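Local coordinates for protein putative polysaccharide deacetylase (PDB 5JP6) that is probably a zinc-dependent carbohydrate esterase of family 4 that removes acetyl groups from peptidoglycan, at residues N142-M155 against L349-T363. The protein carries 1 engineered substitution. Residues are numbered along the deposited sequence; the frame is centred on the assembly and turned at random. Where two conformers were deposited one is given.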
ATOM      1  N   ASN A 142     -13.869   0.661 -18.339  1.00 28.52           N
ATOM      2  CA  ASN A 142     -14.964   0.232 -17.444  1.00 27.75           C
ATOM      3  C   ASN A 142     -16.119   1.181 -17.501  1.00 35.00           C
ATOM      4  O   ASN A 142     -15.946   2.358 -17.230  1.00 42.92           O
ATOM      5  CB  ASN A 142     -14.489   0.094 -15.993  1.00 29.30           C
ATOM      6  CG  ASN A 142     -13.640  -1.115 -15.758  1.00 26.59           C
ATOM      7  OD1 ASN A 142     -13.708  -2.083 -16.517  1.00 26.94           O
ATOM      8  ND2 ASN A 142     -12.861  -1.111 -14.605  1.00 21.17           N
ATOM      9  N   SER A 143     -17.296   0.660 -17.811  1.00 36.13           N
ATOM     10  CA  SER A 143     -18.537   1.472 -17.812  1.00 39.07           C
ATOM     11  C   SER A 143     -19.646   0.654 -17.183  1.00 37.26           C
ATOM     12  O   SER A 143     -20.711   0.447 -17.757  1.00 59.73           O
ATOM     13  CB  SER A 143     -18.923   1.889 -19.211  1.00 47.88           C
ATOM     14  OG  SER A 143     -18.776   0.769 -20.005  1.00 58.57           O
ATOM     15  N   PHE A 144     -19.375   0.204 -15.985  1.00 30.95           N
ATOM     16  CA  PHE A 144     -20.365  -0.426 -15.103  1.00 30.53           C
ATOM     17  C   PHE A 144     -20.273   0.284 -13.769  1.00 29.14           C
ATOM     18  O   PHE A 144     -19.321   1.028 -13.525  1.00 30.12           O
ATOM     19  CB  PHE A 144     -20.149  -1.945 -14.933  1.00 29.52           C
ATOM     20  CG  PHE A 144     -18.879  -2.314 -14.233  1.00 30.52           C
ATOM     21  CD1 PHE A 144     -17.684  -2.509 -14.951  1.00 28.32           C
ATOM     22  CD2 PHE A 144     -18.852  -2.410 -12.850  1.00 32.04           C
ATOM     23  CE1 PHE A 144     -16.502  -2.794 -14.284  1.00 29.75           C
ATOM     24  CE2 PHE A 144     -17.690  -2.747 -12.189  1.00 29.09           C
ATOM     25  CZ  PHE A 144     -16.520  -2.949 -12.885  1.00 25.38           C
ATOM     26  N   ARG A 145     -21.215  -0.008 -12.897  1.00 29.55           N
ATOM     27  CA  ARG A 145     -21.268   0.637 -11.603  1.00 29.10           C
ATOM     28  C   ARG A 145     -21.608  -0.410 -10.541  1.00 25.35           C
ATOM     29  O   ARG A 145     -22.660  -1.057 -10.642  1.00 31.49           O
ATOM     30  CB  ARG A 145     -22.334   1.723 -11.635  1.00 37.81           C
ATOM     31  CG  ARG A 145     -22.550   2.493 -10.356  1.00 41.90           C
ATOM     32  CD  ARG A 145     -23.662   3.517 -10.559  1.00 48.81           C
ATOM     33  NE  ARG A 145     -23.839   4.387  -9.399  1.00 50.16           N
ATOM     34  CZ  ARG A 145     -24.511   4.055  -8.293  1.00 51.27           C
ATOM     35  NH1 ARG A 145     -25.073   2.853  -8.170  1.00 49.78           N
ATOM     36  NH2 ARG A 145     -24.614   4.929  -7.288  1.00 51.91           N
ATOM     37  N   PHE A 146     -20.743  -0.604  -9.554  1.00 25.07           N
ATOM     38  CA  PHE A 146     -21.093  -1.409  -8.395  1.00 24.57           C
ATOM     39  C   PHE A 146     -22.201  -0.612  -7.632  1.00 24.01           C
ATOM     40  O   PHE A 146     -22.138   0.622  -7.517  1.00 24.82           O
ATOM     41  CB  PHE A 146     -19.879  -1.620  -7.444  1.00 23.55           C
ATOM     42  CG  PHE A 146     -18.827  -2.586  -7.953  1.00 23.69           C
ATOM     43  CD1 PHE A 146     -19.093  -3.960  -8.004  1.00 23.67           C
ATOM     44  CD2 PHE A 146     -17.546  -2.149  -8.347  1.00 22.57           C
ATOM     45  CE1 PHE A 146     -18.127  -4.848  -8.425  1.00 27.09           C
ATOM     46  CE2 PHE A 146     -16.601  -3.077  -8.785  1.00 22.25           C
ATOM     47  CZ  PHE A 146     -16.895  -4.403  -8.824  1.00 23.13           C
ATOM     48  N   PRO A 147     -23.201  -1.321  -7.085  1.00 25.93           N
ATOM     49  CA  PRO A 147     -24.160  -0.628  -6.206  1.00 26.86           C
ATOM     50  C   PRO A 147     -23.514  -0.099  -4.958  1.00 26.22           C
ATOM     51  O   PRO A 147     -22.511  -0.641  -4.485  1.00 25.97           O
ATOM     52  CB  PRO A 147     -25.181  -1.723  -5.844  1.00 32.44           C
ATOM     53  CG  PRO A 147     -24.502  -3.025  -6.108  1.00 39.18           C
ATOM     54  CD  PRO A 147     -23.384  -2.793  -7.095  1.00 27.77           C
ATOM     55  N   ASP A 148     -24.073   0.971  -4.392  1.00 26.93           N
ATOM     56  CA  ASP A 148     -23.659   1.332  -3.053  1.00 25.84           C
ATOM     57  C   ASP A 148     -23.874   0.164  -2.082  1.00 24.20           C
ATOM     58  O   ASP A 148     -24.909  -0.527  -2.109  1.00 27.94           O
ATOM     59  CB  ASP A 148     -24.486   2.511  -2.528  1.00 28.75           C
ATOM     60  CG  ASP A 148     -24.244   3.819  -3.283  1.00 29.43           C
ATOM     61  OD1 ASP A 148     -23.160   4.030  -3.861  1.00 28.77           O
ATOM     62  OD2 ASP A 148     -25.188   4.650  -3.280  1.00 37.01           O
ATOM     63  N   ASN A 149     -22.873  -0.044  -1.242  1.00 24.72           N
ATOM     64  CA  ASN A 149     -22.922  -1.064  -0.210  1.00 24.93           C
ATOM     65  C   ASN A 149     -21.975  -0.725   0.919  1.00 23.98           C
ATOM     66  O   ASN A 149     -20.844  -1.158   0.941  1.00 24.15           O
ATOM     67  CB  ASN A 149     -22.560  -2.419  -0.815  1.00 25.42           C
ATOM     68  CG  ASN A 149     -23.008  -3.581   0.053  1.00 26.16           C
ATOM     69  OD1 ASN A 149     -23.198  -3.449   1.281  1.00 26.34           O
ATOM     70  ND2 ASN A 149     -23.163  -4.728  -0.580  1.00 27.22           N
ATOM     71  N   THR A 150     -22.472   0.099   1.835  1.00 25.01           N
ATOM     72  CA  THR A 150     -21.751   0.508   3.020  1.00 23.44           C
ATOM     73  C   THR A 150     -22.409  -0.146   4.218  1.00 22.71           C
ATOM     74  O   THR A 150     -23.600   0.012   4.440  1.00 27.17           O
ATOM     75  CB  THR A 150     -21.717   2.055   3.140  1.00 24.91           C
ATOM     76  OG1 THR A 150     -20.973   2.582   1.987  1.00 25.23           O
ATOM     77  CG2 THR A 150     -21.073   2.494   4.420  1.00 25.30           C
ATOM     78  N   GLN A 151     -21.584  -0.834   5.021  1.00 23.37           N
ATOM     79  CA  GLN A 151     -22.036  -1.599   6.150  1.00 22.36           C
ATOM     80  C   GLN A 151     -21.357  -1.063   7.406  1.00 22.16           C
ATOM     81  O   GLN A 151     -20.133  -0.934   7.479  1.00 22.94           O
ATOM     82  CB  GLN A 151     -21.756  -3.068   5.938  1.00 22.83           C
ATOM     83  CG  GLN A 151     -22.577  -3.662   4.794  1.00 22.94           C
ATOM     84  CD  GLN A 151     -22.301  -5.125   4.549  1.00 24.20           C
ATOM     85  OE1 GLN A 151     -22.013  -5.884   5.461  1.00 26.35           O
ATOM     86  NE2 GLN A 151     -22.408  -5.521   3.316  1.00 25.14           N
ATOM     87  N   LYS A 152     -22.174  -0.794   8.419  1.00 23.39           N
ATOM     88  CA  LYS A 152     -21.714  -0.198   9.654  1.00 23.58           C
ATOM     89  C   LYS A 152     -21.301  -1.290  10.639  1.00 21.08           C
ATOM     90  O   LYS A 152     -21.968  -2.334  10.752  1.00 24.82           O
ATOM     91  CB  LYS A 152     -22.797   0.660  10.293  1.00 26.49           C
ATOM     92  CG  LYS A 152     -23.189   1.876   9.476  1.00 29.08           C
ATOM     93  CD  LYS A 152     -24.388   2.567  10.117  1.00 33.14           C
ATOM     94  CE  LYS A 152     -24.886   3.698   9.257  1.00 39.86           C
ATOM     95  NZ  LYS A 152     -26.100   4.290   9.877  1.00 43.86           N
ATOM     96  N   ARG A 153     -20.263  -0.983  11.413  1.00 22.51           N
ATOM     97  CA  ARG A 153     -19.767  -1.870  12.475  1.00 22.62           C
ATOM     98  C   ARG A 153     -19.564  -1.033  13.731  1.00 23.34           C
ATOM     99  O   ARG A 153     -19.049   0.056  13.668  1.00 23.93           O
ATOM    100  CB  ARG A 153     -18.452  -2.527  12.091  1.00 23.35           C
ATOM    101  CG  ARG A 153     -18.507  -3.367  10.845  1.00 22.89           C
ATOM    102  CD  ARG A 153     -19.324  -4.630  11.040  1.00 24.27           C
ATOM    103  NE  ARG A 153     -19.427  -5.414   9.813  1.00 24.52           N
ATOM    104  CZ  ARG A 153     -20.443  -5.374   8.961  1.00 23.93           C
ATOM    105  NH1 ARG A 153     -21.478  -4.554   9.142  1.00 26.20           N
ATOM    106  NH2 ARG A 153     -20.406  -6.148   7.880  1.00 24.51           N
ATOM    107  N   ASP A 154     -20.021  -1.533  14.860  1.00 24.16           N
ATOM    108  CA  ASP A 154     -19.837  -0.837  16.138  1.00 24.56           C
ATOM    109  C   ASP A 154     -18.394  -1.044  16.585  1.00 21.92           C
ATOM    110  O   ASP A 154     -17.956  -2.161  16.912  1.00 26.84           O
ATOM    111  CB  ASP A 154     -20.847  -1.368  17.166  1.00 28.86           C
ATOM    112  CG  ASP A 154     -20.723  -0.722  18.579  1.00 32.19           C
ATOM    113  OD1 ASP A 154     -19.925   0.168  18.765  1.00 31.17           O
ATOM    114  OD2 ASP A 154     -21.428  -1.219  19.381  1.00 58.47           O
ATOM    115  N   MET A 155     -17.681   0.076  16.660  1.00 22.69           N
ATOM    116  CA  MET A 155     -16.303   0.065  17.054  1.00 23.80           C
ATOM    117  C   MET A 155     -16.069   0.684  18.443  1.00 23.17           C
ATOM    118  O   MET A 155     -14.950   0.828  18.883  1.00 26.63           O
ATOM    119  CB  MET A 155     -15.449   0.654  15.910  1.00 28.20           C
ATOM    120  CG  MET A 155     -15.594  -0.279  14.595  1.00 26.48           C
ATOM    121  SD  MET A 155     -14.643   0.368  13.434  1.00 34.70           S
ATOM    122  CE  MET A 155     -15.439  -0.237  12.013  1.00 24.96           C
ATOM    123  N   LEU A 349     -11.163  -4.739 -10.866  1.00 18.46           N
ATOM    124  CA  LEU A 349     -12.525  -4.349 -10.609  1.00 18.28           C
ATOM    125  C   LEU A 349     -13.504  -4.945 -11.634  1.00 18.99           C
ATOM    126  O   LEU A 349     -14.583  -5.390 -11.267  1.00 21.01           O
ATOM    127  CB  LEU A 349     -12.617  -2.831 -10.519  1.00 19.04           C
ATOM    128  CG  LEU A 349     -11.842  -2.177  -9.354  1.00 19.59           C
ATOM    129  CD1 LEU A 349     -11.729  -0.668  -9.541  1.00 20.68           C
ATOM    130  CD2 LEU A 349     -12.454  -2.551  -8.028  1.00 20.60           C
ATOM    131  N   ARG A 350     -13.119  -4.923 -12.902  1.00 19.14           N
ATOM    132  CA  ARG A 350     -13.943  -5.528 -13.931  0.50 19.97           C
ATOM    133  C   ARG A 350     -14.115  -7.024 -13.682  1.00 20.84           C
ATOM    134  O   ARG A 350     -15.227  -7.545 -13.805  1.00 20.80           O
ATOM    135  CB  ARG A 350     -13.373  -5.232 -15.326  0.50 20.11           C
ATOM    136  CG  ARG A 350     -14.112  -5.905 -16.497  0.50 19.82           C
ATOM    137  CD  ARG A 350     -15.599  -5.586 -16.637  0.50 22.60           C
ATOM    138  NE  ARG A 350     -16.311  -6.555 -17.485  0.50 23.13           N
ATOM    139  CZ  ARG A 350     -16.450  -6.497 -18.805  0.50 25.86           C
ATOM    140  NH1 ARG A 350     -15.950  -5.498 -19.519  0.50 29.05           N
ATOM    141  NH2 ARG A 350     -17.120  -7.459 -19.423  0.50 28.20           N
ATOM    142  N   GLU A 351     -13.042  -7.713 -13.315  1.00 19.35           N
ATOM    143  CA  GLU A 351     -13.161  -9.156 -13.020  1.00 20.29           C
ATOM    144  C   GLU A 351     -14.027  -9.425 -11.776  1.00 19.94           C
ATOM    145  O   GLU A 351     -14.800 -10.377 -11.811  1.00 22.03           O
ATOM    146  CB  GLU A 351     -11.808  -9.810 -12.895  1.00 20.53           C
ATOM    147  CG  GLU A 351     -11.191 -10.136 -14.237  1.00 20.83           C
ATOM    148  CD  GLU A 351     -12.059 -11.149 -14.989  1.00 22.14           C
ATOM    149  OE1 GLU A 351     -12.365 -12.229 -14.405  1.00 24.27           O
ATOM    150  OE2 GLU A 351     -12.462 -10.832 -16.123  1.00 23.30           O
ATOM    151  N   LEU A 352     -13.930  -8.617 -10.713  1.00 20.65           N
ATOM    152  CA  LEU A 352     -14.837  -8.787  -9.549  1.00 21.27           C
ATOM    153  C   LEU A 352     -16.275  -8.731 -10.078  1.00 21.02           C
ATOM    154  O   LEU A 352     -17.123  -9.565  -9.720  1.00 23.28           O
ATOM    155  CB  LEU A 352     -14.637  -7.723  -8.486  1.00 21.82           C
ATOM    156  CG  LEU A 352     -13.437  -7.804  -7.584  1.00 23.06           C
ATOM    157  CD1 LEU A 352     -13.473  -6.642  -6.602  1.00 23.43           C
ATOM    158  CD2 LEU A 352     -13.359  -9.139  -6.879  1.00 23.88           C
ATOM    159  N   TYR A 353     -16.577  -7.709 -10.873  1.00 22.13           N
ATOM    160  CA  TYR A 353     -17.898  -7.554 -11.433  1.00 24.50           C
ATOM    161  C   TYR A 353     -18.325  -8.769 -12.290  1.00 24.36           C
ATOM    162  O   TYR A 353     -19.405  -9.351 -12.065  1.00 26.34           O
ATOM    163  CB  TYR A 353     -17.949  -6.273 -12.263  1.00 24.32           C
ATOM    164  CG  TYR A 353     -19.293  -5.991 -12.843  1.00 29.90           C
ATOM    165  CD1 TYR A 353     -20.288  -5.415 -12.061  1.00 37.11           C
ATOM    166  CD2 TYR A 353     -19.557  -6.258 -14.166  1.00 34.58           C
ATOM    167  CE1 TYR A 353     -21.520  -5.118 -12.593  1.00 41.34           C
ATOM    168  CE2 TYR A 353     -20.794  -5.969 -14.705  1.00 41.01           C
ATOM    169  CZ  TYR A 353     -21.760  -5.410 -13.904  1.00 41.18           C
ATOM    170  OH  TYR A 353     -22.954  -5.126 -14.466  1.00 51.88           O
ATOM    171  N   ASN A 354     -17.416  -9.210 -13.165  1.00 24.22           N
ATOM    172  CA  ASN A 354     -17.666 -10.357 -14.028  1.00 24.17           C
ATOM    173  C   ASN A 354     -17.960 -11.637 -13.234  1.00 24.25           C
ATOM    174  O   ASN A 354     -18.788 -12.505 -13.643  1.00 27.33           O
ATOM    175  CB  ASN A 354     -16.516 -10.618 -15.011  1.00 23.33           C
ATOM    176  CG  ASN A 354     -16.397  -9.583 -16.109  1.00 24.61           C
ATOM    177  OD1 ASN A 354     -17.329  -8.834 -16.394  1.00 27.64           O
ATOM    178  ND2 ASN A 354     -15.200  -9.547 -16.729  1.00 24.92           N
ATOM    179  N   ARG A 355     -17.266 -11.785 -12.118  1.00 23.16           N
ATOM    180  CA  ARG A 355     -17.337 -12.976 -11.272  1.00 23.41           C
ATOM    181  C   ARG A 355     -18.476 -12.962 -10.268  1.00 25.68           C
ATOM    182  O   ARG A 355     -18.618 -13.926  -9.513  1.00 28.45           O
ATOM    183  CB  ARG A 355     -15.982 -13.210 -10.590  1.00 23.45           C
ATOM    184  CG  ARG A 355     -14.880 -13.507 -11.602  1.00 22.30           C
ATOM    185  CD  ARG A 355     -13.496 -13.324 -11.007  1.00 24.06           C
ATOM    186  NE  ARG A 355     -12.430 -13.564 -11.984  1.00 22.64           N
ATOM    187  CZ  ARG A 355     -11.648 -14.631 -12.047  1.00 22.28           C
ATOM    188  NH1 ARG A 355     -11.823 -15.658 -11.239  1.00 25.41           N
ATOM    189  NH2 ARG A 355     -10.715 -14.690 -12.985  1.00 24.03           N
ATOM    190  N   GLY A 356     -19.260 -11.876 -10.248  1.00 25.24           N
ATOM    191  CA  GLY A 356     -20.446 -11.773  -9.412  1.00 26.58           C
ATOM    192  C   GLY A 356     -20.208 -11.240  -8.023  1.00 24.73           C
ATOM    193  O   GLY A 356     -21.067 -11.374  -7.145  1.00 29.03           O
ATOM    194  N   TYR A 357     -19.062 -10.599  -7.825  1.00 24.17           N
ATOM    195  CA  TYR A 357     -18.703 -10.062  -6.522  1.00 24.13           C
ATOM    196  C   TYR A 357     -19.197  -8.578  -6.422  1.00 23.63           C
ATOM    197  O   TYR A 357     -19.320  -7.867  -7.446  1.00 27.54           O
ATOM    198  CB  TYR A 357     -17.180 -10.246  -6.224  1.00 24.61           C
ATOM    199  CG  TYR A 357     -16.751 -11.679  -5.996  1.00 24.63           C
ATOM    200  CD1 TYR A 357     -16.396 -12.512  -7.062  1.00 27.76           C
ATOM    201  CD2 TYR A 357     -16.717 -12.232  -4.715  1.00 28.72           C
ATOM    202  CE1 TYR A 357     -16.068 -13.827  -6.844  1.00 30.14           C
ATOM    203  CE2 TYR A 357     -16.388 -13.559  -4.531  1.00 31.57           C
ATOM    204  CZ  TYR A 357     -16.085 -14.353  -5.596  1.00 30.81           C
ATOM    205  OH  TYR A 357     -15.717 -15.676  -5.398  1.00 36.17           O
ATOM    206  N   SER A 358     -19.475  -8.131  -5.192  1.00 25.06           N
ATOM    207  CA  SER A 358     -19.824  -6.753  -4.906  0.50 25.33           C
ATOM    208  C   SER A 358     -18.818  -6.162  -3.898  1.00 24.00           C
ATOM    209  O   SER A 358     -18.307  -6.862  -3.036  1.00 24.81           O
ATOM    210  CB  SER A 358     -21.228  -6.684  -4.297  0.50 28.30           C
ATOM    211  OG  SER A 358     -22.157  -7.274  -5.165  0.50 34.04           O
ATOM    212  N   VAL A 359     -18.513  -4.865  -4.036  1.00 22.17           N
ATOM    213  CA  VAL A 359     -17.585  -4.201  -3.181  1.00 22.32           C
ATOM    214  C   VAL A 359     -18.296  -3.528  -2.006  1.00 23.24           C
ATOM    215  O   VAL A 359     -19.260  -2.789  -2.199  1.00 25.95           O
ATOM    216  CB  VAL A 359     -16.733  -3.173  -3.949  1.00 22.19           C
ATOM    217  CG1 VAL A 359     -15.845  -2.366  -2.988  1.00 23.72           C
ATOM    218  CG2 VAL A 359     -15.872  -3.877  -4.998  1.00 23.42           C
ATOM    219  N   VAL A 360     -17.828  -3.817  -0.795  1.00 20.92           N
ATOM    220  CA  VAL A 360     -18.428  -3.299   0.439  1.00 21.04           C
ATOM    221  C   VAL A 360     -17.467  -2.372   1.147  1.00 21.69           C
ATOM    222  O   VAL A 360     -16.290  -2.692   1.301  1.00 21.59           O
ATOM    223  CB  VAL A 360     -18.762  -4.460   1.399  1.00 22.14           C
ATOM    224  CG1 VAL A 360     -19.192  -3.967   2.757  1.00 24.91           C
ATOM    225  CG2 VAL A 360     -19.841  -5.339   0.772  1.00 25.17           C
ATOM    226  N   LEU A 361     -18.002  -1.262   1.654  1.00 20.69           N
ATOM    227  CA  LEU A 361     -17.253  -0.395   2.536  1.00 20.44           C
ATOM    228  C   LEU A 361     -17.678  -0.658   3.976  1.00 19.79           C
ATOM    229  O   LEU A 361     -18.873  -0.667   4.266  1.00 22.27           O
ATOM    230  CB  LEU A 361     -17.522   1.076   2.217  1.00 20.89           C
ATOM    231  CG  LEU A 361     -16.721   2.097   3.007  1.00 20.15           C
ATOM    232  CD1 LEU A 361     -15.258   1.994   2.722  1.00 20.16           C
ATOM    233  CD2 LEU A 361     -17.269   3.495   2.709  1.00 21.40           C
ATOM    234  N   LEU A 362     -16.710  -0.889   4.868  1.00 20.16           N
ATOM    235  CA  LEU A 362     -17.029  -1.012   6.298  1.00 20.53           C
ATOM    236  C   LEU A 362     -16.698   0.335   6.940  1.00 20.57           C
ATOM    237  O   LEU A 362     -15.642   0.925   6.655  1.00 21.77           O
ATOM    238  CB  LEU A 362     -16.206  -2.126   6.966  1.00 21.18           C
ATOM    239  CG  LEU A 362     -16.404  -3.523   6.390  1.00 22.80           C
ATOM    240  CD1 LEU A 362     -15.448  -4.504   7.062  1.00 24.68           C
ATOM    241  CD2 LEU A 362     -17.850  -3.969   6.529  1.00 25.20           C
ATOM    242  N   THR A 363     -17.580   0.790   7.814  1.00 20.70           N
ATOM    243  CA  THR A 363     -17.437   2.076   8.445  1.00 21.22           C
ATOM    244  C   THR A 363     -17.980   2.005   9.871  1.00 20.75           C
ATOM    245  O   THR A 363     -18.755   1.105  10.209  1.00 23.66           O
ATOM    246  CB  THR A 363     -18.146   3.169   7.610  1.00 25.98           C
ATOM    247  OG1 THR A 363     -17.622   4.443   7.978  1.00 30.56           O
ATOM    248  CG2 THR A 363     -19.662   3.096   7.807  1.00 24.92           C
TER
HETATM  249  O   HOH W   1     -21.083  -2.980  -4.303  1.00 27.44           O
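Leu361 O accepts a hydrogen bond from Gln151 N at 2.8 Å, nearly straight (173°), with the CA-H of Thr150 also leaning on the same oxygen. Leu361 N in turn gives its hydrogen to Asn149 O, and Thr363 continues the pattern, donating to Gln151 O and accepting from Arg153 N. Strand 150-153 thus joins the sheet as a parallel neighbour of strand 358-364, whose other side pairs with strand 170-176. On the face carrying Gln151 and Leu362 runs a chain of side-chain hydrogen bonds: Arg153 NH2 donates to Gln151 OE1, and Gln151 NE2 reaches Asn149 OD1 at 3.0 Å, this oxygen lying in the plane of the Gln151 amide. Both amides suit this row because each can accept and donate, and each also gives a hydrogen to Glu170. The Val360 methyls pack against both amides, while Leu362 CD2 covers one face of the Arg153 guanidinium. Just before the strand, a water donates to both Pro147 O and Val359 O, bridging backbones that have drawn apart.

Farther back, the Phe146 ring is packed between Val359 and Phe144, with Leu352 CB and Tyr357 O at its edge: Val359 CG2 sits over the centre of one face, 3.9 Å from the centroid, and Phe144 CE2 overlies the rim of the other. Phe144 lies nearly flat on Tyr353 in an offset stack, centroids 4.2 Å apart and planes at 21°. Its chi1 of 65° sets CG between backbone N and carbonyl carbon, which brings the ring over Tyr353. Directional backbone bonds therefore fix the strand's register, whereas aromatic surfaces hold the irregular segment leading into it against the helix.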